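Type I modular polyketide synthase (Streptomyces albus subsp. albus, PDB 6IYT) probably selects an extender unit, apparently ethylmalonyl-coenzyme A, and loads it through its acyltransferase domain during assembly of the polyketide salinomycin. Local coordinates at residues G224-D230 with F337-G343; Y348-N352 with Y365-N369; Q233-L237 with L334-V338; S143-A147 with S194-V198; L241-L246 with L327-I331. All coordinates share one frame; numbering follows the deposited sequence.

Contact 1 (G224-D230 with F337-G343)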
# COMPACT_ATOMS: atom_id res chain seq x y z
N GLY A 224 -15.37 -0.44 5.80
CA GLY A 224 -16.84 -0.42 5.75
C GLY A 224 -17.49 0.84 6.34
O GLY A 224 -18.74 0.90 6.46
N ALA A 225 -16.68 1.86 6.61
CA ALA A 225 -17.20 3.09 7.15
C ALA A 225 -18.02 3.82 6.06
O ALA A 225 -18.97 4.56 6.37
CB ALA A 225 -16.07 3.98 7.63
N LEU A 226 -17.61 3.67 4.81
CA LEU A 226 -18.45 4.11 3.70
C LEU A 226 -18.81 2.91 2.88
O LEU A 226 -17.99 2.04 2.68
CB LEU A 226 -17.70 5.10 2.82
CG LEU A 226 -17.41 6.50 3.41
CD1 LEU A 226 -16.56 7.28 2.43
CD2 LEU A 226 -18.70 7.21 3.72
N SER A 227 -19.97 2.95 2.25
CA SER A 227 -20.29 1.97 1.23
C SER A 227 -19.29 2.13 0.08
O SER A 227 -18.73 3.20 -0.13
CB SER A 227 -21.74 2.15 0.75
OG SER A 227 -21.89 3.32 -0.03
N LEU A 228 -19.09 1.08 -0.69
CA LEU A 228 -18.30 1.19 -1.91
C LEU A 228 -18.78 2.29 -2.82
O LEU A 228 -17.98 3.05 -3.39
CB LEU A 228 -18.36 -0.11 -2.66
CG LEU A 228 -17.10 -0.66 -3.26
CD1 LEU A 228 -15.93 -0.56 -2.27
CD2 LEU A 228 -17.38 -2.11 -3.64
N GLY A 229 -20.10 2.37 -3.02
CA GLY A 229 -20.69 3.43 -3.83
C GLY A 229 -20.35 4.82 -3.34
O GLY A 229 -20.00 5.68 -4.14
N ASP A 230 -20.55 5.07 -2.04
CA ASP A 230 -20.31 6.40 -1.47
C ASP A 230 -18.82 6.75 -1.57
O ASP A 230 -18.49 7.85 -1.95
CB ASP A 230 -20.76 6.49 -0.01
CG ASP A 230 -22.27 6.78 0.15
OD1 ASP A 230 -22.98 6.97 -0.88
OD2 ASP A 230 -22.74 6.82 1.32
N PHE A 337 -24.27 13.87 0.01
CA PHE A 337 -24.92 12.54 -0.11
C PHE A 337 -24.38 11.50 0.86
O PHE A 337 -24.98 10.44 1.03
CB PHE A 337 -24.79 12.02 -1.54
CG PHE A 337 -23.37 11.73 -1.95
CD1 PHE A 337 -22.76 10.52 -1.59
CD2 PHE A 337 -22.62 12.68 -2.58
CE1 PHE A 337 -21.45 10.26 -1.95
CE2 PHE A 337 -21.28 12.42 -2.92
CZ PHE A 337 -20.69 11.23 -2.55
N VAL A 338 -23.15 11.70 1.33
CA VAL A 338 -22.43 10.63 2.03
C VAL A 338 -23.19 10.14 3.26
O VAL A 338 -23.74 10.93 4.01
CB VAL A 338 -21.02 11.08 2.45
CG1 VAL A 338 -20.36 10.01 3.28
CG2 VAL A 338 -20.19 11.35 1.22
N GLU A 339 -23.26 8.82 3.43
CA GLU A 339 -23.87 8.23 4.61
C GLU A 339 -22.88 7.35 5.35
O GLU A 339 -22.90 6.10 5.21
CB GLU A 339 -25.08 7.40 4.21
CG GLU A 339 -26.15 8.22 3.54
CD GLU A 339 -26.94 9.10 4.52
OE1 GLU A 339 -26.70 9.01 5.73
OE2 GLU A 339 -27.80 9.87 4.07
N PRO A 340 -22.00 7.96 6.11
CA PRO A 340 -21.02 7.21 6.88
C PRO A 340 -21.67 6.38 7.96
O PRO A 340 -22.76 6.72 8.45
CB PRO A 340 -20.14 8.30 7.50
CG PRO A 340 -21.03 9.50 7.59
CD PRO A 340 -21.92 9.41 6.38
N ARG A 341 -20.97 5.34 8.39
CA ARG A 341 -21.46 4.46 9.45
C ARG A 341 -20.32 3.80 10.17
O ARG A 341 -19.17 3.78 9.69
CB ARG A 341 -22.45 3.42 8.89
CG ARG A 341 -21.82 2.38 7.96
CD ARG A 341 -21.94 2.77 6.51
NE ARG A 341 -21.24 1.80 5.65
CZ ARG A 341 -21.83 1.10 4.70
NH1 ARG A 341 -23.03 1.44 4.28
NH2 ARG A 341 -21.16 0.17 4.06
N GLU A 342 -20.62 3.22 11.34
CA GLU A 342 -19.60 2.57 12.15
C GLU A 342 -19.09 1.32 11.41
O GLU A 342 -19.89 0.57 10.79
CB GLU A 342 -20.14 2.26 13.60
CG GLU A 342 -20.56 3.53 14.38
CD GLU A 342 -20.89 3.33 15.90
OE1 GLU A 342 -21.42 4.28 16.50
OE2 GLU A 342 -20.52 2.33 16.49
N GLY A 343 -17.76 1.26 11.22
CA GLY A 343 -17.14 0.25 10.34
C GLY A 343 -16.78 -1.04 11.11
O GLY A 343 -17.11 -1.17 12.30
O HOH W 1 -21.77 4.93 3.05

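Contact 2 (Y348-N352 with Y365-N369)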
# COMPACT_ATOMS: atom_id res chain seq x y z
N TYR A 348 -7.92 5.23 12.03
CA TYR A 348 -7.09 6.18 12.74
C TYR A 348 -6.90 7.42 11.87
O TYR A 348 -6.12 7.42 10.94
CB TYR A 348 -5.72 5.57 13.11
CG TYR A 348 -5.70 4.73 14.37
CD1 TYR A 348 -6.40 3.58 14.45
CD2 TYR A 348 -4.90 5.09 15.44
CE1 TYR A 348 -6.40 2.81 15.62
CE2 TYR A 348 -4.82 4.30 16.56
CZ TYR A 348 -5.55 3.13 16.63
OH TYR A 348 -5.46 2.31 17.75
N SER A 349 -7.63 8.48 12.18
CA SER A 349 -7.66 9.64 11.30
C SER A 349 -6.33 10.36 11.31
O SER A 349 -5.80 10.67 12.39
CB SER A 349 -8.76 10.62 11.75
OG SER A 349 -8.72 11.78 10.96
N THR A 350 -5.84 10.69 10.12
CA THR A 350 -4.66 11.58 9.96
C THR A 350 -5.08 13.04 9.73
O THR A 350 -4.24 13.92 9.49
CB THR A 350 -3.81 11.13 8.81
OG1 THR A 350 -4.62 11.08 7.61
CG2 THR A 350 -3.26 9.76 9.10
N VAL A 351 -6.37 13.30 9.91
CA VAL A 351 -6.91 14.63 9.85
C VAL A 351 -7.01 15.23 11.25
O VAL A 351 -6.55 16.33 11.47
CB VAL A 351 -8.32 14.61 9.22
CG1 VAL A 351 -8.91 15.98 9.13
CG2 VAL A 351 -8.25 13.95 7.86
N ASN A 352 -7.57 14.48 12.20
CA ASN A 352 -7.78 15.03 13.56
C ASN A 352 -7.13 14.21 14.66
O ASN A 352 -7.24 14.54 15.83
CB ASN A 352 -9.26 15.24 13.84
CG ASN A 352 -10.06 13.96 13.75
OD1 ASN A 352 -9.55 12.87 13.96
ND2 ASN A 352 -11.32 14.09 13.36
N TYR A 365 -16.14 16.26 7.26
CA TYR A 365 -14.88 15.49 7.39
C TYR A 365 -14.07 15.46 6.10
O TYR A 365 -12.88 15.66 6.13
CB TYR A 365 -15.14 14.07 7.84
CG TYR A 365 -13.89 13.32 8.13
CD1 TYR A 365 -13.25 13.45 9.36
CD2 TYR A 365 -13.26 12.59 7.14
CE1 TYR A 365 -12.03 12.84 9.61
CE2 TYR A 365 -12.01 12.02 7.35
CZ TYR A 365 -11.47 12.04 8.61
OH TYR A 365 -10.23 11.52 8.81
N TRP A 366 -14.73 15.23 4.97
CA TRP A 366 -14.02 15.15 3.72
C TRP A 366 -13.50 16.50 3.24
O TRP A 366 -12.41 16.56 2.67
CB TRP A 366 -14.85 14.47 2.66
CG TRP A 366 -15.12 13.04 2.98
CD1 TRP A 366 -16.32 12.50 3.33
CD2 TRP A 366 -14.14 12.01 3.16
NE1 TRP A 366 -16.16 11.20 3.73
CE2 TRP A 366 -14.82 10.89 3.69
CE3 TRP A 366 -12.75 11.98 3.07
CZ2 TRP A 366 -14.17 9.72 4.02
CZ3 TRP A 366 -12.09 10.78 3.37
CH2 TRP A 366 -12.80 9.67 3.82
N PHE A 367 -14.12 17.60 3.70
CA PHE A 367 -13.49 18.89 3.55
C PHE A 367 -12.22 19.01 4.39
O PHE A 367 -11.18 19.38 3.89
CB PHE A 367 -14.42 20.03 3.89
CG PHE A 367 -13.74 21.37 3.84
CD1 PHE A 367 -13.38 21.92 2.63
CD2 PHE A 367 -13.28 21.96 5.00
CE1 PHE A 367 -12.63 23.09 2.57
CE2 PHE A 367 -12.58 23.17 4.96
CZ PHE A 367 -12.24 23.73 3.74
N GLU A 368 -12.31 18.68 5.68
CA GLU A 368 -11.13 18.76 6.55
C GLU A 368 -10.02 17.85 6.03
O GLU A 368 -8.84 18.22 6.07
CB GLU A 368 -11.51 18.36 7.97
CG GLU A 368 -12.45 19.33 8.68
CD GLU A 368 -11.84 20.70 8.88
OE1 GLU A 368 -10.72 20.77 9.45
OE2 GLU A 368 -12.53 21.71 8.53
N ASN A 369 -10.38 16.68 5.53
CA ASN A 369 -9.39 15.75 4.98
C ASN A 369 -8.56 16.37 3.85
O ASN A 369 -7.35 16.15 3.79
CB ASN A 369 -10.07 14.48 4.52
CG ASN A 369 -9.20 13.63 3.63
OD1 ASN A 369 -9.19 13.81 2.38
ND2 ASN A 369 -8.58 12.65 4.21

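Contact 3 (Q233-L237 with L334-V338)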
# COMPACT_ATOMS: atom_id res chain seq x y z
N GLN A 233 -17.95 7.58 -5.15
CA GLN A 233 -18.49 8.85 -5.53
C GLN A 233 -17.72 10.02 -4.90
O GLN A 233 -17.49 11.03 -5.58
CB GLN A 233 -19.98 8.92 -5.18
CG GLN A 233 -20.68 10.11 -5.79
CD GLN A 233 -22.19 10.10 -5.57
OE1 GLN A 233 -22.75 9.17 -5.01
NE2 GLN A 233 -22.85 11.09 -6.13
N VAL A 234 -17.23 9.86 -3.67
CA VAL A 234 -16.41 10.88 -3.05
C VAL A 234 -15.13 11.10 -3.85
O VAL A 234 -14.77 12.26 -4.15
CB VAL A 234 -16.05 10.57 -1.60
CG1 VAL A 234 -15.06 11.56 -1.08
CG2 VAL A 234 -17.28 10.58 -0.71
N VAL A 235 -14.43 10.03 -4.17
CA VAL A 235 -13.14 10.20 -4.84
C VAL A 235 -13.31 10.74 -6.27
O VAL A 235 -12.54 11.62 -6.69
CB VAL A 235 -12.25 8.94 -4.82
CG1 VAL A 235 -12.81 7.85 -5.71
CG2 VAL A 235 -10.84 9.30 -5.26
N VAL A 236 -14.39 10.36 -6.94
CA VAL A 236 -14.66 10.87 -8.29
C VAL A 236 -14.99 12.36 -8.24
O VAL A 236 -14.39 13.15 -8.93
CB VAL A 236 -15.81 10.10 -8.97
CG1 VAL A 236 -16.24 10.83 -10.27
CG2 VAL A 236 -15.39 8.68 -9.30
N LEU A 237 -15.90 12.75 -7.38
CA LEU A 237 -16.37 14.13 -7.40
C LEU A 237 -15.32 15.09 -6.88
O LEU A 237 -15.19 16.18 -7.39
CB LEU A 237 -17.65 14.30 -6.61
CG LEU A 237 -18.88 13.65 -7.22
CD1 LEU A 237 -20.08 13.92 -6.29
CD2 LEU A 237 -19.16 14.14 -8.63
N LEU A 334 -21.19 19.13 -2.84
CA LEU A 334 -20.88 17.98 -3.70
C LEU A 334 -20.99 16.67 -2.93
O LEU A 334 -21.44 15.66 -3.47
CB LEU A 334 -19.45 18.12 -4.21
CG LEU A 334 -19.05 18.06 -5.67
CD1 LEU A 334 -20.19 18.12 -6.67
CD2 LEU A 334 -18.02 19.15 -5.95
N LEU A 335 -20.56 16.68 -1.67
CA LEU A 335 -20.40 15.45 -0.87
C LEU A 335 -21.49 15.25 0.19
O LEU A 335 -21.38 14.38 1.04
CB LEU A 335 -19.03 15.46 -0.17
CG LEU A 335 -17.80 15.61 -1.10
CD1 LEU A 335 -16.53 15.40 -0.30
CD2 LEU A 335 -17.84 14.65 -2.27
N SER A 336 -22.57 16.02 0.09
CA SER A 336 -23.64 15.96 1.10
C SER A 336 -24.40 14.62 1.09
O SER A 336 -25.08 14.27 2.06
CB SER A 336 -24.63 17.10 0.88
OG SER A 336 -25.19 17.02 -0.43
N PHE A 337 -24.27 13.87 0.01
CA PHE A 337 -24.92 12.54 -0.11
C PHE A 337 -24.38 11.50 0.86
O PHE A 337 -24.98 10.44 1.03
CB PHE A 337 -24.79 12.02 -1.54
CG PHE A 337 -23.37 11.73 -1.95
CD1 PHE A 337 -22.76 10.52 -1.59
CD2 PHE A 337 -22.62 12.68 -2.58
CE1 PHE A 337 -21.45 10.26 -1.95
CE2 PHE A 337 -21.28 12.42 -2.92
CZ PHE A 337 -20.69 11.23 -2.55
N VAL A 338 -23.15 11.70 1.33
CA VAL A 338 -22.43 10.63 2.03
C VAL A 338 -23.19 10.14 3.26
O VAL A 338 -23.74 10.93 4.01
CB VAL A 338 -21.02 11.08 2.45
CG1 VAL A 338 -20.36 10.01 3.28
CG2 VAL A 338 -20.19 11.35 1.22

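Contact 4 (S143-A147 with S194-V198)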
# COMPACT_ATOMS: atom_id res chain seq x y z
N SER A 143 -4.16 -12.78 -11.35
CA SER A 143 -4.83 -13.01 -10.04
C SER A 143 -6.34 -12.83 -10.13
O SER A 143 -6.83 -11.71 -10.06
CB SER A 143 -4.25 -12.05 -8.96
OG SER A 143 -4.94 -12.19 -7.72
N PRO A 144 -7.08 -13.94 -10.07
CA PRO A 144 -8.52 -13.84 -10.11
C PRO A 144 -9.11 -13.14 -8.88
O PRO A 144 -10.08 -12.43 -9.01
CB PRO A 144 -8.97 -15.29 -10.19
CG PRO A 144 -7.88 -15.99 -10.93
CD PRO A 144 -6.59 -15.25 -10.58
N VAL A 145 -8.44 -13.27 -7.72
CA VAL A 145 -8.88 -12.58 -6.49
C VAL A 145 -8.79 -11.05 -6.69
O VAL A 145 -9.76 -10.30 -6.43
CB VAL A 145 -7.99 -12.97 -5.28
CG1 VAL A 145 -8.16 -11.95 -4.18
CG2 VAL A 145 -8.33 -14.36 -4.78
N PHE A 146 -7.66 -10.60 -7.24
CA PHE A 146 -7.48 -9.17 -7.51
C PHE A 146 -8.47 -8.69 -8.57
O PHE A 146 -9.12 -7.67 -8.40
CB PHE A 146 -6.04 -8.89 -7.94
CG PHE A 146 -5.75 -7.43 -8.21
CD1 PHE A 146 -5.68 -6.52 -7.18
CD2 PHE A 146 -5.60 -6.98 -9.50
CE1 PHE A 146 -5.40 -5.19 -7.44
CE2 PHE A 146 -5.28 -5.67 -9.76
CZ PHE A 146 -5.14 -4.78 -8.72
N ALA A 147 -8.60 -9.43 -9.64
CA ALA A 147 -9.47 -9.01 -10.74
C ALA A 147 -10.94 -8.92 -10.29
O ALA A 147 -11.68 -8.04 -10.74
CB ALA A 147 -9.31 -9.96 -11.91
N SER A 194 -8.46 -2.94 -3.98
CA SER A 194 -8.40 -4.31 -4.51
C SER A 194 -7.16 -5.05 -4.04
O SER A 194 -7.17 -6.28 -3.89
CB SER A 194 -8.43 -4.30 -6.04
OG SER A 194 -9.58 -3.65 -6.51
N LEU A 195 -6.08 -4.31 -3.80
CA LEU A 195 -4.86 -4.92 -3.27
C LEU A 195 -5.06 -5.43 -1.85
O LEU A 195 -4.53 -6.47 -1.48
CB LEU A 195 -3.68 -3.96 -3.33
CG LEU A 195 -3.08 -3.64 -4.68
CD1 LEU A 195 -2.01 -2.58 -4.52
CD2 LEU A 195 -2.50 -4.84 -5.38
N ALA A 196 -5.97 -4.82 -1.11
CA ALA A 196 -6.26 -5.32 0.25
C ALA A 196 -6.89 -6.75 0.19
O ALA A 196 -6.60 -7.61 1.04
CB ALA A 196 -7.14 -4.37 0.99
N ALA A 197 -7.61 -7.05 -0.89
CA ALA A 197 -8.19 -8.35 -1.06
C ALA A 197 -7.16 -9.45 -1.34
O ALA A 197 -7.40 -10.60 -1.05
CB ALA A 197 -9.25 -8.34 -2.15
N VAL A 198 -6.02 -9.08 -1.94
CA VAL A 198 -4.95 -10.03 -2.18
C VAL A 198 -4.38 -10.50 -0.83
O VAL A 198 -4.20 -11.67 -0.60
CB VAL A 198 -3.84 -9.40 -3.04
CG1 VAL A 198 -2.61 -10.29 -3.10
CG2 VAL A 198 -4.36 -9.11 -4.44

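Contact 5 (L241-L246 with L327-I331)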
# COMPACT_ATOMS: atom_id res chain seq x y z
N LEU A 241 -13.52 18.07 -8.99
CA LEU A 241 -13.54 19.50 -8.54
C LEU A 241 -12.13 20.07 -8.59
O LEU A 241 -11.90 21.19 -9.08
CB LEU A 241 -14.10 19.64 -7.15
CG LEU A 241 -14.13 21.04 -6.59
CD1 LEU A 241 -15.02 21.93 -7.42
CD2 LEU A 241 -14.57 21.01 -5.14
N PHE A 242 -11.18 19.28 -8.12
CA PHE A 242 -9.78 19.70 -8.13
C PHE A 242 -9.26 19.89 -9.56
O PHE A 242 -8.44 20.80 -9.82
CB PHE A 242 -8.92 18.70 -7.38
CG PHE A 242 -9.15 18.70 -5.90
CD1 PHE A 242 -9.95 19.65 -5.31
CD2 PHE A 242 -8.49 17.80 -5.08
CE1 PHE A 242 -10.16 19.67 -3.94
CE2 PHE A 242 -8.73 17.78 -3.70
CZ PHE A 242 -9.50 18.76 -3.14
N ALA A 243 -9.64 18.99 -10.47
CA ALA A 243 -9.29 19.13 -11.90
C ALA A 243 -9.84 20.46 -12.45
O ALA A 243 -9.18 21.15 -13.26
CB ALA A 243 -9.86 17.97 -12.71
N ASP A 244 -11.06 20.76 -12.08
CA ASP A 244 -11.71 21.98 -12.51
C ASP A 244 -11.15 23.30 -11.96
O ASP A 244 -11.18 24.31 -12.65
CB ASP A 244 -13.22 21.91 -12.29
CG ASP A 244 -13.88 20.84 -13.15
OD1 ASP A 244 -13.30 20.51 -14.17
OD2 ASP A 244 -14.95 20.36 -12.84
N GLU A 245 -10.76 23.32 -10.68
CA GLU A 245 -10.31 24.56 -10.04
C GLU A 245 -8.88 24.75 -9.50
O GLU A 245 -8.47 25.89 -9.26
CB GLU A 245 -11.28 24.90 -8.90
CG GLU A 245 -12.75 24.83 -9.29
CD GLU A 245 -13.20 26.02 -10.11
OE1 GLU A 245 -12.52 27.07 -10.04
OE2 GLU A 245 -14.22 25.92 -10.81
N LEU A 246 -8.13 23.68 -9.31
CA LEU A 246 -6.81 23.79 -8.76
C LEU A 246 -5.63 23.39 -9.68
O LEU A 246 -4.51 23.68 -9.38
CB LEU A 246 -6.72 22.96 -7.47
CG LEU A 246 -7.62 23.34 -6.32
CD1 LEU A 246 -7.42 22.48 -5.09
CD2 LEU A 246 -7.37 24.81 -5.97
N LEU A 327 -12.93 26.56 -1.95
CA LEU A 327 -13.76 25.46 -2.42
C LEU A 327 -14.66 24.86 -1.36
O LEU A 327 -15.43 23.97 -1.64
CB LEU A 327 -12.90 24.34 -3.01
CG LEU A 327 -12.02 24.77 -4.17
CD1 LEU A 327 -11.31 23.55 -4.74
CD2 LEU A 327 -12.84 25.48 -5.23
N HIS A 328 -14.57 25.37 -0.14
CA HIS A 328 -15.26 24.80 1.01
C HIS A 328 -16.75 24.57 0.73
O HIS A 328 -17.28 23.48 0.94
CB HIS A 328 -15.09 25.74 2.18
CG HIS A 328 -15.52 25.16 3.48
ND1 HIS A 328 -15.32 25.83 4.68
CD2 HIS A 328 -16.17 24.02 3.79
CE1 HIS A 328 -15.78 25.08 5.67
NE2 HIS A 328 -16.33 24.00 5.15
N GLU A 329 -17.45 25.63 0.36
CA GLU A 329 -18.91 25.57 0.14
C GLU A 329 -19.28 24.53 -0.94
O GLU A 329 -20.23 23.74 -0.78
CB GLU A 329 -19.44 26.95 -0.24
CG GLU A 329 -19.46 27.92 0.92
CD GLU A 329 -18.07 28.30 1.41
OE1 GLU A 329 -17.89 28.34 2.66
OE2 GLU A 329 -17.18 28.57 0.56
N ARG A 330 -18.52 24.53 -2.02
CA ARG A 330 -18.75 23.58 -3.10
C ARG A 330 -18.54 22.12 -2.66
O ARG A 330 -19.25 21.23 -3.06
CB ARG A 330 -17.90 23.93 -4.32
CG ARG A 330 -18.40 25.16 -5.02
CD ARG A 330 -17.39 25.72 -6.00
NE ARG A 330 -17.40 24.99 -7.26
CZ ARG A 330 -16.66 25.34 -8.30
NH1 ARG A 330 -15.86 26.39 -8.21
NH2 ARG A 330 -16.72 24.65 -9.42
N ILE A 331 -17.52 21.91 -1.84
CA ILE A 331 -17.22 20.57 -1.38
C ILE A 331 -18.36 20.05 -0.52
O ILE A 331 -18.81 18.91 -0.69
CB ILE A 331 -15.88 20.51 -0.63
CG1 ILE A 331 -14.71 20.66 -1.62
CG2 ILE A 331 -15.76 19.22 0.16
CD1 ILE A 331 -13.40 21.13 -0.99

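Contact 1 (G224-D230 with F337-G343)
Arg341 grips the loop at Gly224 and Ala225 with two bonds. Its NE donates to Gly224 O at 2.8 Å; the oxygen lies in the guanidinium plane, but NE is tilted 27° from the carbonyl plane. Its backbone N donates to Ala225 O at 2.9 Å. The chain of Arg341 bends at chi2 (-94°), which carries the guanidinium over Ser227, whose N lies over the centre of one face. Glu339 N donates to Asp230 OD2 at 3.0 Å, from above the carboxylate plane. One water ties the region together: it accepts from Ser227 N and donates to both Asp230 OD2 and Glu339 O. Ser227 is the N-cap of helix 228-245, its OG accepting from Asp230 N at 3.0 Å. The irregular chain 337-343 runs past the first turn of helix 228-245 and the loop leading into it, within the acyltransferase domain. Asp230 OD1 lies at the edge of the Phe337 ring, 3.6 Å from CD1, with carboxylate and ring planes 62° apart. On the apolar side Leu226 CD2 presses on Val338 CG1 at 3.3 Å, a close fit for two methyls. They cross at about a right angle. Pro340 CB lies 4.2 Å from Leu226 CD2.

Contact 2 (Y348-N352 with Y365-N369)
Val351 lies against the side of helix 363-371, its CG2 methyl between the Tyr365 hydroxyl and the backbone of Asn369. CG2 is 3.3 Å from Tyr365 OH and 3.6 Å from Asn369 CA. The turn that carries Val351 is an ST turn, extended to an ST motif. Ser349 OG accepts from Val351 N at 3.0 Å and from Asn352 N at 3.2 Å. The same OG donates across the contact to Tyr365 OH at 2.6 Å, so one hydroxyl both closes the turn and fastens it to the helix. Placed trans to the Ser349 backbone N (chi1 176°), the OG meets the Tyr365 ring at its edge, in plane. Tyr365 OH also bonds Glu216 OE2, which Asn369 ND2 shares. Ser349 and Glu216 thus both hold the buried hydroxyl. Asn369 ND2 also reaches Ser213 O, at a probable nucleophile elbow, while its OD1 pairs with Arg238. At the solvent side, the Asn352 amide approaches the Tyr365 edge with its plane turned 69° from the ring, and its OD1 accepts from Glu354 N. The other methyl of Val351, CG1, rests 3.7 Å from Glu368 CB.

Contact 3 (Q233-L237 with L334-V338)
Where helix 328-334 ends, the chain folds into a type I beta turn from Leu335 to Val338, facing one side of helix 228-245 with Val234 CA 6.4 Å from Leu335 CA. Phe337 reaches from this turn to meet Gln233. The extended Gln233 chain brings its amide flat over the ring, with planes 13° apart and CD 3.5 Å above the ring centre. The amide group therefore stacks on one face, while Val338 CG2 lies over the opposite face, toward its rim. Phe337 takes chi1 66°, which places CG between the backbone N and carbonyl carbon and turns the ring toward the helix. The ring edge meets Val234 N in its plane. Val234 CG2 touches Val338 CG2 at 3.6 Å and Phe337 CZ at 3.9 Å. Its CG1 meets Leu335 CD1 at 4.2 Å, the side chains at about a right angle. One turn on, Leu237 CD1 lies 3.9 Å from Phe337 CE2, and Leu237 CB packs on Leu334 CG. Around the contact, Leu335 continues onto Trp366 and Ala363 of helix 363-371, and Leu334 onto Leu241 farther along helix 228-245. Val235, on another side of helix 228-245, packs on Gln185 and Phe189 of helix 181-200.

Contact 4 (S143-A147 with S194-V198)
Phe146 meets helix 181-200 through apolar contacts with Ser194, Leu195 and Val198. The leading ring atom is CE1, 3.5 Å from Ser194 CB and 3.6 Å from Leu195 CD2. The Phe146 and Leu195 side chains pass at a slant. Phe146 CG stands opposite its backbone N (chi1 -179°), which swings the ring across to the other helix, its edge in plane with Leu195 N. One turn on along helix 181-200, Val198 CG2 rests on Phe146 CB at 3.9 Å. The second apolar pair is looser: Val145 CG1 lies 4.3 Å from Ala197 CB. That methyl also sits 3.5 Å from Ala197 O, a carbon against a backbone carbonyl. The polar bonds do not join the two segments. Ser143 is the N-cap of helix 144-158, its OG accepting from Phe146 N at 3.2 Å, and the same hydroxyl bonds Leu36 O. Ser194 OG turns back to Thr190 O in its own helix, and its CB touches the ring. Beyond the contact, Phe146 packs on Leu139 and Leu140 of helix 137-142, and Val198 on Val431 and Phe435 of helix 428-439. The pairing of these two helices thus rests on van der Waals contact between mostly buried groups, with the serine hydroxyls bonded to other partners.

Contact 5 (L241-L246 with L327-I331)
Leu327 and Leu241 form the apolar centre, meeting tip to tip with CD1 of Leu327 4.2 Å from CD2 of Leu241. The same Leu327 methyl is shared by three side chains of the other segment. Leu246 CG stands 4.0 Å from it, and Phe242 brings CE1 to 4.1 Å, its side chain crossing that of Leu327 at a slant. The second Leu327 methyl, CD2, faces Glu245 CB at 4.0 Å. Leu241 CD2 also meets Ile331 CG1 at 3.5 Å, the two side chains at about a right angle. The contact joins the C-terminal end of helix 228-245 to the start of helix 328-334, and the paired residues run in opposite order, Leu241 by Ile331 and Glu245 by Leu327. Toward the surface the apolar patch passes into a salt bridge. Glu245 OE2 takes two bonds from Arg330: one from NH2 at 3.1 Å, and a weak one from NH1 at 3.1 Å. OE2 lies at the edge of the guanidinium near its plane, yet NH2 meets it from above the carboxylate plane, and the two planes are 70° apart. Arg330 bends at chi3 (80°), bringing the guanidinium over Leu241, whose CD1 lies over one face, toward its rim. Helix 363-371 also packs here, with Cys370 touching Phe242 and Ile331. His328 stacks on Phe367 of that helix, and Ala243 meets Ile181 and Glu182 of helix 181-200.

In the fold
Contacts 1, 3 and 5 all use helix 228-245, meeting its start, middle and end in turn with helix 328-334 and the chain that follows it. Chemistry changes along the way. Contact 1 is partly exposed and held by three hydrogen bonds that use backbone and charged side chains, contact 3 is mostly apolar with one amide stack, and contact 5 is a buried apolar cluster edged by a salt bridge. Contact 2 ties helix 363-371 to a turn by one hydroxyl-hydroxyl bond and valine packing. Helix 363-371 touches the other three: Trp366 packs on Leu226 of contact 1 and Leu335 of contact 3, Phe367 on Ile331 of contact 5. Contact 4 stands apart, a buried apolar helix pair about 32 Å from contact 5, centre to centre.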